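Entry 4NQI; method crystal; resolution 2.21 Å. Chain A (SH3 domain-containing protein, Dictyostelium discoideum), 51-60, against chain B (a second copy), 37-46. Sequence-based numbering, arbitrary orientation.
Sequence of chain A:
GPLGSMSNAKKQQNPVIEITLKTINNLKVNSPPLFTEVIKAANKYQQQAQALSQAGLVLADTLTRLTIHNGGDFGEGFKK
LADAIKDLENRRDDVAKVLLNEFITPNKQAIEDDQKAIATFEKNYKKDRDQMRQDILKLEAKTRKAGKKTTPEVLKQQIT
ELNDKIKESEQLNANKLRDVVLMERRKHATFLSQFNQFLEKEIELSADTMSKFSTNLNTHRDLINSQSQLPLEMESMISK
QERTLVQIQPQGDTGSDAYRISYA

Chain A, residues 51-60: ALSQAGLVLA
Chain B, residues 37-46: EVIKAANKYQ

Two α-helical segments from two copies of the protein, residues 51-60 of chain A and 37-46 of chain B, pack nearly antiparallel, with 165° between their N-to-C directions (signed crossing angle -165°) and a closest axis approach of 8.6 Å. Each is an interior piece of a longer helix: phi/psi values stay near -62/-42, and i-to-i+4 backbone hydrogen bonds run throughout, for example Gly A56 N to Leu A52 O at 2.9 Å and Ala B42 N to Val B38 O at 2.8 Å. Two close pairs set the register, Ala A55 CA to Tyr B45 CA at 5.2 Å and Leu A59 CA to Ala B41 CA at 5.0 Å; one helical turn up on chain A therefore matches one turn down on chain B. At each of these close pairs one partner is an alanine: Ala A55 and Ala B41 point their CB atoms toward the partner helix, and Ala B41 CB rests 3.8 Å from Leu A59 CA.

Two large side chains, one from each helix, fill the hollows. Leu A59 (chi1 t, chi2 p) leaves its backbone sideways, but its end swings in to sit among Val B38, Ala B41, Ala B42 and Tyr B45. Its CD1 lies 4.0 Å from both Ala B41 CB and Ala B42 CB and 4.2 Å from Val B38 CG1 (chi1 t), while Leu A59 CD2 reaches Tyr B45 CG at 4.2 Å. Reciprocally, Tyr B45 (chi1 t, chi2 84°) drops its ring among Leu A52, Ala A55, Gly A56 and Leu A59. Gly A56 provides the room: its CA is 3.5 Å from Tyr B45 CD1, and a CB in ideal position there would stand a tight 3.2 Å from Tyr B45 CE1. Leu A52 (chi1 t, chi2 p) covers one ring face, its CD1 lying 3.8 Å from the centroid of the Tyr B45 ring and 19° off the normal, a CH-pi contact. Ala A55 C meets the ring edge, 4.0 Å from Tyr B45 CD1. The Tyr B45 hydroxyl is hydrogen-bonded elsewhere in the structure.

Smaller contacts extend the seam. Val A58 (chi1 t) sets CG1 4.1 Å from Ala B41 CB, and Ala A55 CB meets Lys B44 CG at 4.0 Å; Lys B44 (chi1 t) is modelled only as far as CG. No hydrogen bond joins the stretches among the modelled atoms; the contacts that bury 425 Å² (both sides summed) are van der Waals packing, chiefly of apolar side chains against each other and against backbone. Ser A53, Leu A57, Ala A60, Ile B39 and Gln B46 direct their CB atoms away from the partner.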

# COMPACT_ATOMS: atom_id res chain seq x y z
N ALA A 51 10.89 0.61 3.42
CA ALA A 51 10.81 0.23 4.83
C ALA A 51 9.53 -0.56 5.11
O ALA A 51 9.57 -1.58 5.79
CB ALA A 51 10.89 1.46 5.72
N LEU A 52 8.41 -0.07 4.58
CA LEU A 52 7.14 -0.78 4.70
C LEU A 52 7.24 -2.16 4.06
O LEU A 52 6.75 -3.15 4.61
CB LEU A 52 6.01 0.02 4.06
CG LEU A 52 4.63 -0.64 4.12
CD1 LEU A 52 4.24 -0.91 5.57
CD2 LEU A 52 3.57 0.20 3.43
N SER A 53 7.87 -2.23 2.89
CA SER A 53 8.07 -3.49 2.19
C SER A 53 8.87 -4.49 3.03
O SER A 53 8.52 -5.67 3.10
CB SER A 53 8.78 -3.24 0.85
OG SER A 53 9.06 -4.45 0.19
N GLN A 54 9.92 -4.01 3.68
CA GLN A 54 10.77 -4.87 4.50
C GLN A 54 10.06 -5.35 5.76
O GLN A 54 10.24 -6.49 6.18
CB GLN A 54 12.08 -4.15 4.85
CG GLN A 54 12.93 -3.79 3.63
CD GLN A 54 13.03 -4.93 2.63
OE1 GLN A 54 13.75 -5.90 2.84
NE2 GLN A 54 12.29 -4.81 1.53
N ALA A 55 9.27 -4.47 6.37
CA ALA A 55 8.47 -4.84 7.54
C ALA A 55 7.43 -5.88 7.15
O ALA A 55 7.09 -6.76 7.95
CB ALA A 55 7.81 -3.62 8.14
N GLY A 56 6.91 -5.77 5.93
CA GLY A 56 5.95 -6.73 5.42
C GLY A 56 6.53 -8.12 5.27
O GLY A 56 5.87 -9.12 5.58
N LEU A 57 7.78 -8.19 4.79
CA LEU A 57 8.47 -9.47 4.63
C LEU A 57 8.66 -10.18 5.97
O LEU A 57 8.58 -11.40 6.05
CB LEU A 57 9.82 -9.26 3.94
CG LEU A 57 9.78 -8.92 2.45
CD1 LEU A 57 11.18 -8.63 1.92
CD2 LEU A 57 9.15 -10.06 1.66
N VAL A 58 8.92 -9.40 7.01
CA VAL A 58 9.02 -9.93 8.37
C VAL A 58 7.69 -10.53 8.79
O VAL A 58 7.64 -11.65 9.31
CB VAL A 58 9.42 -8.83 9.37
CG1 VAL A 58 9.38 -9.35 10.80
CG2 VAL A 58 10.81 -8.29 9.04
N LEU A 59 6.61 -9.79 8.55
CA LEU A 59 5.26 -10.22 8.88
C LEU A 59 4.90 -11.53 8.19
O LEU A 59 4.38 -12.45 8.82
CB LEU A 59 4.25 -9.13 8.50
CG LEU A 59 2.76 -9.42 8.74
CD1 LEU A 59 2.52 -9.78 10.20
CD2 LEU A 59 1.91 -8.23 8.34
N ALA A 60 5.20 -11.61 6.90
CA ALA A 60 4.98 -12.83 6.13
C ALA A 60 5.80 -14.00 6.66
O ALA A 60 5.41 -15.16 6.51
CB ALA A 60 5.29 -12.58 4.66
N GLU B 37 4.65 -13.24 18.01
CA GLU B 37 5.61 -12.74 17.03
C GLU B 37 4.88 -12.08 15.86
O GLU B 37 5.32 -11.04 15.36
CB GLU B 37 6.51 -13.86 16.52
CG GLU B 37 7.51 -14.37 17.54
CD GLU B 37 8.48 -13.30 18.01
OE1 GLU B 37 9.18 -12.72 17.15
OE2 GLU B 37 8.54 -13.04 19.23
N VAL B 38 3.78 -12.69 15.44
CA VAL B 38 2.93 -12.13 14.38
C VAL B 38 2.39 -10.75 14.77
O VAL B 38 2.34 -9.84 13.95
CB VAL B 38 1.76 -13.08 14.04
CG1 VAL B 38 0.82 -12.45 13.02
CG2 VAL B 38 2.28 -14.42 13.52
N ILE B 39 2.01 -10.62 16.04
CA ILE B 39 1.52 -9.35 16.58
C ILE B 39 2.61 -8.27 16.53
O ILE B 39 2.38 -7.18 16.01
CB ILE B 39 1.03 -9.50 18.04
CG1 ILE B 39 -0.10 -10.54 18.13
CG2 ILE B 39 0.56 -8.16 18.59
CD1 ILE B 39 -1.44 -10.06 17.63
N LYS B 40 3.79 -8.59 17.07
CA LYS B 40 4.93 -7.68 17.04
C LYS B 40 5.26 -7.27 15.61
O LYS B 40 5.48 -6.09 15.32
CB LYS B 40 6.17 -8.35 17.64
CG LYS B 40 6.10 -8.62 19.14
CD LYS B 40 7.35 -9.36 19.59
N ALA B 41 5.29 -8.25 14.72
CA ALA B 41 5.57 -8.01 13.31
C ALA B 41 4.50 -7.12 12.68
O ALA B 41 4.81 -6.19 11.93
CB ALA B 41 5.68 -9.32 12.56
N ALA B 42 3.23 -7.40 12.99
CA ALA B 42 2.12 -6.60 12.48
C ALA B 42 2.14 -5.18 13.03
O ALA B 42 1.79 -4.23 12.33
CB ALA B 42 0.79 -7.28 12.78
N ASN B 43 2.55 -5.04 14.29
CA ASN B 43 2.63 -3.74 14.94
C ASN B 43 3.66 -2.82 14.27
O ASN B 43 3.42 -1.62 14.09
CB ASN B 43 2.96 -3.90 16.43
CG ASN B 43 2.82 -2.61 17.21
OD1 ASN B 43 2.10 -1.69 16.80
ND2 ASN B 43 3.50 -2.52 18.35
N LYS B 44 4.79 -3.40 13.89
CA LYS B 44 5.85 -2.69 13.18
C LYS B 44 5.39 -2.30 11.77
O LYS B 44 5.66 -1.18 11.31
CB LYS B 44 7.08 -3.58 13.08
CG LYS B 44 8.15 -3.10 12.12
N TYR B 45 4.72 -3.22 11.10
CA TYR B 45 4.19 -2.99 9.76
C TYR B 45 3.23 -1.81 9.77
O TYR B 45 3.28 -0.94 8.90
CB TYR B 45 3.47 -4.25 9.25
CG TYR B 45 2.95 -4.15 7.83
CD1 TYR B 45 3.77 -4.41 6.75
CD2 TYR B 45 1.62 -3.82 7.58
CE1 TYR B 45 3.30 -4.33 5.45
CE2 TYR B 45 1.14 -3.74 6.29
CZ TYR B 45 1.98 -3.99 5.23
OH TYR B 45 1.52 -3.91 3.94
N GLN B 46 2.36 -1.77 10.78
CA GLN B 46 1.40 -0.69 10.94
C GLN B 46 2.11 0.66 11.11
O GLN B 46 1.71 1.66 10.49
CB GLN B 46 0.48 -0.97 12.14
CG GLN B 46 -0.42 0.18 12.54
CD GLN B 46 0.13 0.99 13.70
OE1 GLN B 46 0.02 2.21 13.72
NE2 GLN B 46 0.71 0.30 14.68